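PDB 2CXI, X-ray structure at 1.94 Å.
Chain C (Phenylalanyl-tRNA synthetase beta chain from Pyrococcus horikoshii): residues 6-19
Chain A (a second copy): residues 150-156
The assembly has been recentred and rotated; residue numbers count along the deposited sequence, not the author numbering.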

# COMPACT_ATOMS: atom_id res chain seq x y z
N VAL C 6 7.49 8.07 -1.54
CA VAL C 6 6.06 7.90 -1.29
C VAL C 6 5.90 7.82 0.21
O VAL C 6 6.84 7.50 0.92
CB VAL C 6 5.51 6.59 -1.91
CG1 VAL C 6 5.39 6.69 -3.46
CG2 VAL C 6 6.41 5.41 -1.53
N SER C 7 4.69 8.11 0.68
CA SER C 7 4.37 7.97 2.07
C SER C 7 3.66 6.61 2.31
O SER C 7 2.74 6.22 1.58
CB SER C 7 3.48 9.14 2.53
OG SER C 7 2.54 8.71 3.50
N LYS C 8 4.06 5.92 3.36
CA LYS C 8 3.48 4.61 3.70
C LYS C 8 1.95 4.73 3.99
O LYS C 8 1.14 3.93 3.49
CB LYS C 8 4.21 4.02 4.92
CG LYS C 8 3.75 2.61 5.34
CD LYS C 8 4.54 2.15 6.60
CE LYS C 8 4.08 0.82 7.14
NZ LYS C 8 2.66 0.86 7.60
N SER C 9 1.58 5.76 4.76
CA SER C 9 0.16 5.94 5.11
C SER C 9 -0.68 6.29 3.88
O SER C 9 -1.82 5.84 3.73
CB SER C 9 -0.04 6.96 6.25
OG SER C 9 0.52 8.23 5.90
N ASP C 10 -0.09 7.04 2.97
CA ASP C 10 -0.73 7.37 1.70
C ASP C 10 -1.01 6.11 0.85
O ASP C 10 -2.14 5.84 0.42
CB ASP C 10 0.13 8.36 0.94
CG ASP C 10 -0.57 8.92 -0.26
OD1 ASP C 10 -1.78 9.18 -0.17
OD2 ASP C 10 -0.00 9.15 -1.33
N LEU C 11 0.03 5.30 0.65
CA LEU C 11 -0.14 4.02 -0.03
C LEU C 11 -1.22 3.17 0.62
O LEU C 11 -2.07 2.58 -0.05
CB LEU C 11 1.17 3.24 0.05
CG LEU C 11 2.20 3.05 -1.08
CD1 LEU C 11 1.92 3.61 -2.50
CD2 LEU C 11 3.64 3.17 -0.54
N GLU C 12 -1.20 3.10 1.95
CA GLU C 12 -2.17 2.29 2.67
C GLU C 12 -3.62 2.81 2.55
O GLU C 12 -4.54 2.01 2.37
CB GLU C 12 -1.70 2.05 4.12
CG GLU C 12 -0.44 1.17 4.11
CD GLU C 12 0.21 0.93 5.47
OE1 GLU C 12 -0.01 1.69 6.44
OE2 GLU C 12 0.97 -0.05 5.57
N ARG C 13 -3.81 4.11 2.60
CA ARG C 13 -5.17 4.66 2.38
C ARG C 13 -5.71 4.32 0.96
O ARG C 13 -6.88 3.96 0.82
CB ARG C 13 -5.26 6.16 2.69
CG ARG C 13 -4.46 7.08 1.80
CD ARG C 13 -4.96 8.56 1.79
NE ARG C 13 -3.95 9.47 1.25
CZ ARG C 13 -3.91 10.77 1.49
NH1 ARG C 13 -4.84 11.32 2.27
NH2 ARG C 13 -2.96 11.51 0.95
N LEU C 14 -4.84 4.38 -0.05
CA LEU C 14 -5.18 4.02 -1.44
C LEU C 14 -5.45 2.53 -1.63
O LEU C 14 -6.39 2.15 -2.30
CB LEU C 14 -4.05 4.44 -2.41
CG LEU C 14 -3.77 5.96 -2.54
CD1 LEU C 14 -2.39 6.28 -3.16
CD2 LEU C 14 -4.89 6.69 -3.30
N ILE C 15 -4.60 1.66 -1.06
CA ILE C 15 -4.84 0.23 -1.20
C ILE C 15 -6.04 -0.16 -0.31
O ILE C 15 -6.80 -1.07 -0.66
CB ILE C 15 -3.59 -0.58 -0.76
CG1 ILE C 15 -2.40 -0.38 -1.73
CG2 ILE C 15 -3.95 -2.09 -0.61
CD1 ILE C 15 -1.05 -0.57 -0.99
N GLY C 16 -6.19 0.52 0.84
CA GLY C 16 -7.32 0.22 1.74
C GLY C 16 -6.99 -0.56 3.01
O GLY C 16 -7.85 -0.71 3.87
N ARG C 17 -5.74 -1.04 3.12
CA ARG C 17 -5.34 -1.80 4.30
C ARG C 17 -3.86 -1.55 4.60
O ARG C 17 -3.11 -0.98 3.78
CB ARG C 17 -5.70 -3.28 4.14
CG ARG C 17 -4.98 -3.94 3.02
CD ARG C 17 -5.48 -5.34 2.69
NE ARG C 17 -6.83 -5.33 2.13
CZ ARG C 17 -7.44 -6.41 1.66
NH1 ARG C 17 -6.79 -7.57 1.60
NH2 ARG C 17 -8.67 -6.32 1.19
N SER C 18 -3.42 -1.95 5.78
CA SER C 18 -2.09 -1.60 6.16
C SER C 18 -1.24 -2.89 6.20
O SER C 18 -1.78 -3.99 6.26
CB SER C 18 -2.08 -0.91 7.51
OG SER C 18 -2.49 -1.82 8.50
N PHE C 19 0.07 -2.71 6.17
CA PHE C 19 1.02 -3.82 6.10
C PHE C 19 2.22 -3.52 6.96
O PHE C 19 2.59 -2.37 7.15
CB PHE C 19 1.48 -4.07 4.65
CG PHE C 19 0.36 -4.31 3.66
CD1 PHE C 19 -0.10 -5.60 3.38
CD2 PHE C 19 -0.23 -3.23 3.00
CE1 PHE C 19 -1.16 -5.83 2.43
CE2 PHE C 19 -1.29 -3.44 2.07
CZ PHE C 19 -1.74 -4.73 1.78
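Chain A (150-156) IKPPIYY

Chain A lies against this part of chain C as a loop with extended phi/psi values, bent at the cis peptide bond between A:Pro152 and A:Pro153. A:Lys151, A:Pro152 and A:Pro153 have phi/psi of -117/107, -74/158 and -64/160; from A:Ile154 the chain enters a strand. Two CA pairs set the register: C:Arg13 CA lies 5.3 Å from A:Pro152 CA, and C:Arg17 CA lies 5.9 Å from A:Pro153 CA. Contacts therefore advance in the same sense along both chains, from C:Ser9 with A:Lys151 to C:Ser18 with A:Tyr155. The two stretches bury 391 Å², both sides summed.

On chain C, a strand that begins earlier in the chain ends at C:Ser7, the N-cap of helix 8-15. C:Ser7 OG accepts from C:Asp10 N at 3.2 Å with an angle of 164°, a capping bond that satisfies an amide the first turn leaves free. Next to this cap arrives A:Lys151, its side chain fully extended with all four chi angles t. Its NZ donates to C:Ser9 OG at 2.8 Å. The distance of 3.4 Å from A:Lys151 NZ to C:Asp10 N is no hydrogen bond, since both atoms are donors.

C:Glu12 CB points toward chain A and meets the proline ring at 4.0 Å, measured from C:Glu12 CB to A:Pro153 CD. Its carboxylate is held within chain C by a salt bridge from C:Lys8 NZ to C:Glu12 OE2 at 2.8 Å, and C:Phe19 N donates to C:Glu12 OE2 at 2.9 Å.

C:Arg13 packs against the bend: its CB is 3.2 Å from A:Pro152 O, and A:Lys151 CE covers one face of the guanidinium, 3.7 Å from C:Arg13 NE. Like charges approach here, with C:Arg13 NE 4.2 Å from A:Lys151 NZ, but C:Arg13 NE also forms a salt bridge to C:Asp10 OD1 at 2.6 Å.

The helix ends at C:Ile15, and C:Gly16 is the first residue to leave helical angles, with a positive phi of 105°; at its backbone angles a CB would be jammed against the preceding carbonyl O. A:Pro153 fills the space beside this turn, its CG lying 4.1 Å from C:Gly16 O and 3.8 Å from C:Arg17 C, while C:Arg17 CB points away. C:Ser18 CB points toward chain A, 4.1 Å from A:Pro153 CG. Its OG shares a 2.7 Å hydrogen bond with A:Tyr155 OH, at the edge of the tyrosine ring and near its plane. Water 1 extends this contact, lying 2.6 Å from A:Tyr155 OH and donating to C:Glu12 OE1 at 2.8 Å.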

# COMPACT_ATOMS: atom_id res chain seq x y z
N ILE A 150 -10.37 12.34 8.30
CA ILE A 150 -9.52 11.28 8.92
C ILE A 150 -8.80 10.50 7.83
O ILE A 150 -9.24 10.52 6.70
CB ILE A 150 -10.34 10.35 9.86
CG1 ILE A 150 -11.32 9.49 9.02
CG2 ILE A 150 -10.97 11.20 11.04
CD1 ILE A 150 -12.20 8.45 9.82
N LYS A 151 -7.70 9.83 8.18
CA LYS A 151 -6.94 9.06 7.21
C LYS A 151 -6.95 7.58 7.57
O LYS A 151 -6.25 7.15 8.49
CB LYS A 151 -5.50 9.58 7.07
CG LYS A 151 -4.73 8.93 5.90
CD LYS A 151 -3.27 9.48 5.87
CE LYS A 151 -2.54 9.05 4.62
NZ LYS A 151 -1.26 9.86 4.42
N PRO A 152 -7.70 6.81 6.80
CA PRO A 152 -7.80 5.36 6.98
C PRO A 152 -6.47 4.68 6.46
O PRO A 152 -5.73 5.31 5.69
CB PRO A 152 -8.98 4.99 6.11
CG PRO A 152 -8.91 6.01 4.95
CD PRO A 152 -8.48 7.30 5.64
N PRO A 153 -6.12 3.47 6.89
CA PRO A 153 -6.92 2.63 7.80
C PRO A 153 -7.10 3.23 9.20
O PRO A 153 -6.30 4.10 9.62
CB PRO A 153 -6.05 1.35 7.91
CG PRO A 153 -5.47 1.25 6.53
CD PRO A 153 -5.03 2.68 6.27
N ILE A 154 -8.13 2.75 9.91
CA ILE A 154 -8.41 3.24 11.28
C ILE A 154 -8.11 2.11 12.26
O ILE A 154 -8.33 0.94 11.94
CB ILE A 154 -9.90 3.75 11.41
CG1 ILE A 154 -10.24 4.78 10.32
CG2 ILE A 154 -10.16 4.28 12.83
CD1 ILE A 154 -9.40 6.06 10.32
N TYR A 155 -7.60 2.46 13.43
CA TYR A 155 -7.23 1.50 14.50
C TYR A 155 -8.00 1.76 15.78
O TYR A 155 -7.99 2.85 16.27
CB TYR A 155 -5.73 1.64 14.79
CG TYR A 155 -4.91 1.33 13.58
CD1 TYR A 155 -4.66 2.30 12.61
CD2 TYR A 155 -4.42 0.03 13.37
CE1 TYR A 155 -3.92 2.01 11.45
CE2 TYR A 155 -3.71 -0.28 12.25
CZ TYR A 155 -3.45 0.70 11.29
OH TYR A 155 -2.71 0.35 10.17
N TYR A 156 -8.71 0.74 16.27
CA TYR A 156 -9.30 0.76 17.59
C TYR A 156 -8.39 -0.11 18.48
O TYR A 156 -8.33 -1.34 18.30
CB TYR A 156 -10.74 0.24 17.49
CG TYR A 156 -11.43 0.08 18.82
CD1 TYR A 156 -11.38 1.09 19.79
CD2 TYR A 156 -12.19 -1.07 19.09
CE1 TYR A 156 -12.03 0.93 21.02
CE2 TYR A 156 -12.85 -1.22 20.30
CZ TYR A 156 -12.75 -0.22 21.26
OH TYR A 156 -13.37 -0.39 22.46
O HOH W 1 -1.97 2.15 8.44